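Side-chain contacts in 4-amino-4-deoxy-L-arabinose transferase or related glycosyltransferases of PMT family (PDB 5EZM), which probably transfers 4-amino-4-deoxy-L-arabinose from a polyprenyl-phosphate carrier to lipid A, as a zinc-containing membrane glycosyltransferase of the GT-C fold: residues A173-G178 with A324-I329; L216-Y221 with W228-R233. One frame throughout, in Å; residues are numbered along the deposited sequence.

Contact 1: A173-G178 with A324-I329. With DSL (mono-trans, octa-cis decaprenyl-phosphate), chain C.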
loop_
_atom_site.group_PDB
_atom_site.type_symbol
_atom_site.label_atom_id
_atom_site.label_comp_id
_atom_site.label_asym_id
_atom_site.label_seq_id
_atom_site.Cartn_x
_atom_site.Cartn_y
_atom_site.Cartn_z
ATOM N N ALA A 173 -3.015 -17.540 6.763
ATOM C CA ALA A 173 -4.334 -18.083 7.077
ATOM C C ALA A 173 -4.510 -19.481 6.504
ATOM O O ALA A 173 -5.044 -20.371 7.177
ATOM C CB ALA A 173 -5.426 -17.153 6.554
ATOM N N PHE A 174 -4.069 -19.699 5.263
ATOM C CA PHE A 174 -4.200 -21.027 4.671
ATOM C C PHE A 174 -3.320 -22.037 5.395
ATOM O O PHE A 174 -3.717 -23.194 5.580
ATOM C CB PHE A 174 -3.861 -20.983 3.180
ATOM C CG PHE A 174 -4.816 -20.156 2.363
ATOM C CD1 PHE A 174 -6.068 -19.823 2.856
ATOM C CD2 PHE A 174 -4.458 -19.706 1.102
ATOM C CE1 PHE A 174 -6.942 -19.059 2.107
ATOM C CE2 PHE A 174 -5.328 -18.942 0.349
ATOM C CZ PHE A 174 -6.571 -18.618 0.851
ATOM N N MET A 175 -2.126 -21.616 5.820
ATOM C CA MET A 175 -1.280 -22.506 6.608
ATOM C C MET A 175 -1.957 -22.894 7.916
ATOM O O MET A 175 -1.904 -24.059 8.328
ATOM C CB MET A 175 0.071 -21.847 6.876
ATOM C CG MET A 175 0.961 -22.608 7.848
ATOM S SD MET A 175 1.419 -24.256 7.269
ATOM C CE MET A 175 2.622 -24.722 8.511
ATOM N N LEU A 176 -2.607 -21.935 8.583
ATOM C CA LEU A 176 -3.296 -22.257 9.831
ATOM C C LEU A 176 -4.493 -23.167 9.585
ATOM O O LEU A 176 -4.744 -24.091 10.365
ATOM C CB LEU A 176 -3.731 -20.978 10.544
ATOM C CG LEU A 176 -2.613 -20.029 10.983
ATOM C CD1 LEU A 176 -3.176 -18.866 11.789
ATOM C CD2 LEU A 176 -1.547 -20.765 11.774
ATOM N N MET A 177 -5.243 -22.926 8.505
ATOM C CA MET A 177 -6.387 -23.779 8.191
ATOM C C MET A 177 -5.945 -25.205 7.896
ATOM O O MET A 177 -6.614 -26.166 8.297
ATOM C CB MET A 177 -7.161 -23.213 7.000
ATOM C CG MET A 177 -7.816 -21.859 7.238
ATOM S SD MET A 177 -9.158 -21.914 8.439
ATOM C CE MET A 177 -10.272 -23.091 7.673
ATOM N N GLY A 178 -4.818 -25.364 7.196
ATOM C CA GLY A 178 -4.356 -26.689 6.823
ATOM C C GLY A 178 -3.776 -27.498 7.963
ATOM O O GLY A 178 -3.665 -28.721 7.844
ATOM N N ALA A 324 -1.560 -19.469 17.586
ATOM C CA ALA A 324 -1.196 -18.147 18.091
ATOM C C ALA A 324 0.317 -17.959 18.111
ATOM O O ALA A 324 0.820 -16.878 17.783
ATOM C CB ALA A 324 -1.783 -17.938 19.486
ATOM N N LEU A 325 1.058 -19.005 18.489
ATOM C CA LEU A 325 2.515 -18.942 18.424
ATOM C C LEU A 325 2.991 -18.741 16.990
ATOM O O LEU A 325 3.980 -18.038 16.750
ATOM C CB LEU A 325 3.120 -20.212 19.022
ATOM C CG LEU A 325 4.636 -20.398 18.912
ATOM C CD1 LEU A 325 5.380 -19.311 19.666
ATOM C CD2 LEU A 325 5.042 -21.774 19.419
ATOM N N MET A 326 2.295 -19.341 16.020
ATOM C CA MET A 326 2.674 -19.154 14.624
ATOM C C MET A 326 2.454 -17.713 14.180
ATOM O O MET A 326 3.284 -17.144 13.461
ATOM C CB MET A 326 1.891 -20.114 13.730
ATOM C CG MET A 326 2.193 -19.959 12.248
ATOM S SD MET A 326 3.855 -20.515 11.821
ATOM C CE MET A 326 3.697 -22.284 12.056
ATOM N N ALA A 327 1.339 -17.106 14.595
ATOM C CA ALA A 327 1.103 -15.705 14.261
ATOM C C ALA A 327 2.128 -14.799 14.932
ATOM O O ALA A 327 2.622 -13.845 14.316
ATOM C CB ALA A 327 -0.316 -15.302 14.664
ATOM N N GLY A 328 2.465 -15.086 16.190
ATOM C CA GLY A 328 3.443 -14.270 16.887
ATOM C C GLY A 328 4.828 -14.362 16.276
ATOM O O GLY A 328 5.526 -13.354 16.146
ATOM N N ILE A 329 5.248 -15.572 15.896
ATOM C CA ILE A 329 6.532 -15.723 15.219
ATOM C C ILE A 329 6.487 -15.072 13.842
ATOM O O ILE A 329 7.499 -14.554 13.357
ATOM C CB ILE A 329 6.918 -17.211 15.145
ATOM C CG1 ILE A 329 7.171 -17.755 16.553
ATOM C CG2 ILE A 329 8.145 -17.413 14.273
ATOM C CD1 ILE A 329 7.546 -19.218 16.590
HETATM C C21 DSL C . 4.506 -19.431 8.530
HETATM C C22 DSL C . 3.953 -19.964 7.220
HETATM C C23 DSL C . 2.626 -19.439 6.686
HETATM C C24 DSL C . 4.637 -20.895 6.538
HETATM C C25 DSL C . 4.084 -21.445 5.198
HETATM C C26 DSL C . 5.252 -21.489 4.174
HETATM C C27 DSL C . 5.415 -22.946 3.620
HETATM C C28 DSL C . 4.204 -23.909 3.618
HETATM C C29 DSL C . 6.609 -23.355 3.147
HETATM C C30 DSL C . 7.820 -22.386 3.148
HETATM C C31 DSL C . 9.156 -23.196 3.246
HETATM C C32 DSL C . 10.131 -22.761 2.095
HETATM C C33 DSL C . 9.957 -23.332 0.675
HETATM C C34 DSL C . 11.136 -21.890 2.354
#

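Contact 2: L216-Y221 with W228-R233. With DSL (mono-trans, octa-cis decaprenyl-phosphate), chain C.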
loop_
_atom_site.group_PDB
_atom_site.type_symbol
_atom_site.label_atom_id
_atom_site.label_comp_id
_atom_site.label_asym_id
_atom_site.label_seq_id
_atom_site.Cartn_x
_atom_site.Cartn_y
_atom_site.Cartn_z
ATOM N N LEU A 216 11.396 -18.419 6.555
ATOM C CA LEU A 216 11.979 -17.897 7.785
ATOM C C LEU A 216 11.045 -18.135 8.967
ATOM O O LEU A 216 11.376 -18.876 9.902
ATOM C CB LEU A 216 12.283 -16.405 7.623
ATOM C CG LEU A 216 12.720 -15.650 8.880
ATOM C CD1 LEU A 216 14.070 -16.150 9.377
ATOM C CD2 LEU A 216 12.751 -14.148 8.625
ATOM N N VAL A 217 9.844 -17.550 8.907
ATOM C CA VAL A 217 8.849 -17.755 9.958
ATOM C C VAL A 217 8.618 -19.238 10.201
ATOM O O VAL A 217 8.345 -19.661 11.332
ATOM C CB VAL A 217 7.538 -17.026 9.596
ATOM C CG1 VAL A 217 6.459 -17.322 10.624
ATOM C CG2 VAL A 217 7.780 -15.530 9.497
ATOM N N LEU A 218 8.754 -20.059 9.160
ATOM C CA LEU A 218 8.607 -21.494 9.345
ATOM C C LEU A 218 9.749 -22.051 10.186
ATOM O O LEU A 218 9.518 -22.654 11.242
ATOM C CB LEU A 218 8.529 -22.196 7.990
ATOM C CG LEU A 218 8.286 -23.705 8.034
ATOM C CD1 LEU A 218 7.148 -24.040 8.986
ATOM C CD2 LEU A 218 7.988 -24.224 6.639
ATOM N N VAL A 219 10.998 -21.830 9.753
ATOM C CA VAL A 219 12.118 -22.484 10.428
ATOM C C VAL A 219 12.210 -22.014 11.872
ATOM O O VAL A 219 12.353 -22.826 12.795
ATOM C CB VAL A 219 13.440 -22.269 9.660
ATOM C CG1 VAL A 219 13.407 -23.007 8.330
ATOM C CG2 VAL A 219 13.733 -20.797 9.435
ATOM N N VAL A 220 12.073 -20.701 12.095
ATOM C CA VAL A 220 12.040 -20.164 13.454
ATOM C C VAL A 220 11.011 -20.915 14.285
ATOM O O VAL A 220 11.293 -21.364 15.405
ATOM C CB VAL A 220 11.749 -18.653 13.429
ATOM C CG1 VAL A 220 11.676 -18.107 14.846
ATOM C CG2 VAL A 220 12.813 -17.922 12.628
ATOM N N TYR A 221 9.810 -21.099 13.728
ATOM C CA TYR A 221 8.781 -21.861 14.427
ATOM C C TYR A 221 9.302 -23.236 14.821
ATOM O O TYR A 221 9.269 -23.611 15.999
ATOM C CB TYR A 221 7.528 -21.984 13.558
ATOM C CG TYR A 221 6.413 -22.770 14.214
ATOM C CD1 TYR A 221 5.553 -22.165 15.121
ATOM C CD2 TYR A 221 6.224 -24.117 13.929
ATOM C CE1 TYR A 221 4.535 -22.880 15.725
ATOM C CE2 TYR A 221 5.209 -24.838 14.526
ATOM C CZ TYR A 221 4.368 -24.218 15.425
ATOM O OH TYR A 221 3.356 -24.935 16.026
ATOM N N TRP A 228 9.563 -31.166 14.026
ATOM C CA TRP A 228 10.081 -31.352 12.676
ATOM C C TRP A 228 9.045 -31.975 11.750
ATOM O O TRP A 228 9.023 -31.668 10.550
ATOM C CB TRP A 228 11.340 -32.217 12.716
ATOM C CG TRP A 228 12.320 -31.801 13.774
ATOM C CD1 TRP A 228 12.320 -32.182 15.084
ATOM C CD2 TRP A 228 13.443 -30.927 13.611
ATOM N NE1 TRP A 228 13.372 -31.598 15.747
ATOM C CE2 TRP A 228 14.077 -30.823 14.864
ATOM C CE3 TRP A 228 13.975 -30.222 12.526
ATOM C CZ2 TRP A 228 15.213 -30.044 15.064
ATOM C CZ3 TRP A 228 15.103 -29.449 12.727
ATOM C CH2 TRP A 228 15.710 -29.366 13.986
ATOM N N GLY A 229 8.178 -32.839 12.283
ATOM C CA GLY A 229 7.169 -33.495 11.470
ATOM C C GLY A 229 6.238 -32.541 10.750
ATOM O O GLY A 229 5.540 -32.954 9.819
ATOM N N LEU A 230 6.207 -31.271 11.168
ATOM C CA LEU A 230 5.418 -30.271 10.458
ATOM C C LEU A 230 5.840 -30.158 9.000
ATOM O O LEU A 230 5.011 -29.842 8.139
ATOM C CB LEU A 230 5.544 -28.916 11.156
ATOM C CG LEU A 230 4.822 -27.729 10.515
ATOM C CD1 LEU A 230 3.336 -28.017 10.361
ATOM C CD2 LEU A 230 5.045 -26.471 11.334
ATOM N N TRP A 231 7.114 -30.424 8.699
ATOM C CA TRP A 231 7.565 -30.364 7.314
ATOM C C TRP A 231 6.947 -31.462 6.457
ATOM O O TRP A 231 7.003 -31.372 5.226
ATOM C CB TRP A 231 9.092 -30.434 7.257
ATOM C CG TRP A 231 9.752 -29.243 7.890
ATOM C CD1 TRP A 231 10.033 -29.069 9.216
ATOM C CD2 TRP A 231 10.204 -28.054 7.226
ATOM N NE1 TRP A 231 10.635 -27.851 9.417
ATOM C CE2 TRP A 231 10.751 -27.208 8.212
ATOM C CE3 TRP A 231 10.201 -27.625 5.896
ATOM C CZ2 TRP A 231 11.290 -25.959 7.908
ATOM C CZ3 TRP A 231 10.737 -26.385 5.597
ATOM C CH2 TRP A 231 11.273 -25.567 6.597
ATOM N N ARG A 232 6.358 -32.487 7.077
ATOM C CA ARG A 232 5.632 -33.501 6.321
ATOM C C ARG A 232 4.224 -33.043 5.962
ATOM O O ARG A 232 3.705 -33.420 4.905
ATOM C CB ARG A 232 5.573 -34.807 7.116
ATOM N N ARG A 233 3.599 -32.228 6.817
ATOM C CA ARG A 233 2.252 -31.730 6.559
ATOM C C ARG A 233 2.206 -30.665 5.472
ATOM O O ARG A 233 1.109 -30.316 5.025
ATOM C CB ARG A 233 1.642 -31.147 7.836
ATOM C CG ARG A 233 1.269 -32.160 8.901
ATOM C CD ARG A 233 2.331 -32.254 9.983
ATOM N NE ARG A 233 1.735 -32.472 11.298
ATOM C CZ ARG A 233 2.408 -32.883 12.370
ATOM N NH1 ARG A 233 3.705 -33.135 12.286
ATOM N NH2 ARG A 233 1.779 -33.054 13.526
HETATM C C21 DSL C . 4.506 -19.431 8.530
HETATM C C22 DSL C . 3.953 -19.964 7.220
HETATM C C23 DSL C . 2.626 -19.439 6.686
HETATM C C24 DSL C . 4.637 -20.895 6.538
HETATM C C25 DSL C . 4.084 -21.445 5.198
HETATM C C26 DSL C . 5.252 -21.489 4.174
HETATM C C27 DSL C . 5.415 -22.946 3.620
HETATM C C28 DSL C . 4.204 -23.909 3.618
HETATM C C29 DSL C . 6.609 -23.355 3.147
HETATM C C30 DSL C . 7.820 -22.386 3.148
HETATM C C31 DSL C . 9.156 -23.196 3.246
HETATM C C32 DSL C . 10.131 -22.761 2.095
HETATM C C33 DSL C . 9.957 -23.332 0.675
HETATM C C34 DSL C . 11.136 -21.890 2.354
#

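Contact 1: A173-G178 with A324-I329
M326 leaves its helix with CG anti to the backbone N (chi1 178°) and then bends at chi2 and again at chi3, a folded course that presents CB and CG to L176 and brings methyl CE beside M175. L176 is turned the other way at its first torsion, CG lying opposite the carbonyl carbon (chi1 -62°), and sends CD2 alongside the base of M326. The side chains run antiparallel, side by side, with L176 CD2 3.9 Å from M326 CG. Farther out, the methionine methyls make a looser contact, M175 CE being 4.4 Å from M326 CE. No hydrogen bond joins the segments; all is apolar, and the CA atoms of L176 and M326 stand 8.3 Å apart.

Both methionines also belong to the pocket of the bound decaprenyl phosphate. M175 CB approaches the prenyl methyl C23 of the lipid at 3.5 Å, and M326 SD comes equally near its chain carbon C21. The flexible, unbranched side chains thus line the polyprenyl tail while touching one another.

Here the C-terminal part of helix 160-178 meets the first turns of helix 323-339. Helix 185-206 packs against the former through F174, M175 and M177, and F321 touches both L176 and M326.

Contact 2: L216-Y221 with W228-R233
L218, V219 and Y221 carry the side of helix 209-224 that meets L230 and W231, just after V217 has set CG1 3.6 Å from C21 of the decaprenyl phosphate. L218 projects with CG anti to the backbone N (chi1 -176°), and its two methyls part company: CD2 lies over one face of the W231 indole, CD1 faces L230. The first is a CH-pi contact, with CD2 of L218 3.8 Å from the centroid of the W231 six-membered ring and 22° off its normal. CD1 of L218 is 4.0 Å from CD2 of L230. The same L218 CD2 stands 3.7 Å from C31 of the lipid, so that one methyl serves both the indole and the polyprenyl tail.

V219 comes to the same indole at its edge, near the ring plane, with CG1 3.7 Å from W231 CZ2. An alanine in place of W231 would take away the surface under L218 CD2 and beside V219 CG1, and would probably leave a gap next to the lipid tail. At Y221, the CE2 side of the ring meets CD2 of L230 at 3.6 Å, the side chains crossing at about a right angle, while its hydroxyl is hydrogen-bonded to the backbone N of R322.

The contact closes a tight connection in which the chain leaving a predicted transmembrane helix folds back through a short, loosely hydrogen-bonded helical turn at about 230-233. Helix 323-339 packs against V217, V220 and Y221, L234 touches L218, and Q179 meets L230.

Contacts 1 and 2 lie with their centres about 11 Å apart, on the same side of the chain's centre. Along the chain the order is 173-178, 216-221, 228-233, 324-329, so contact 2 is nested within the loop that contact 1 closes. They share no helix, yet helices 209-224 and 323-339 bring them together: M326 CE packs 3.5 Å from Y221 CG, and I329 leans on V217, V220 and Y221. Both contacts border the same decaprenyl phosphate. Three helices far apart in sequence, 160-178, 209-224 and 323-339, thus line part of the polyprenyl tail, consistent with recognition of a lipid-linked sugar donor.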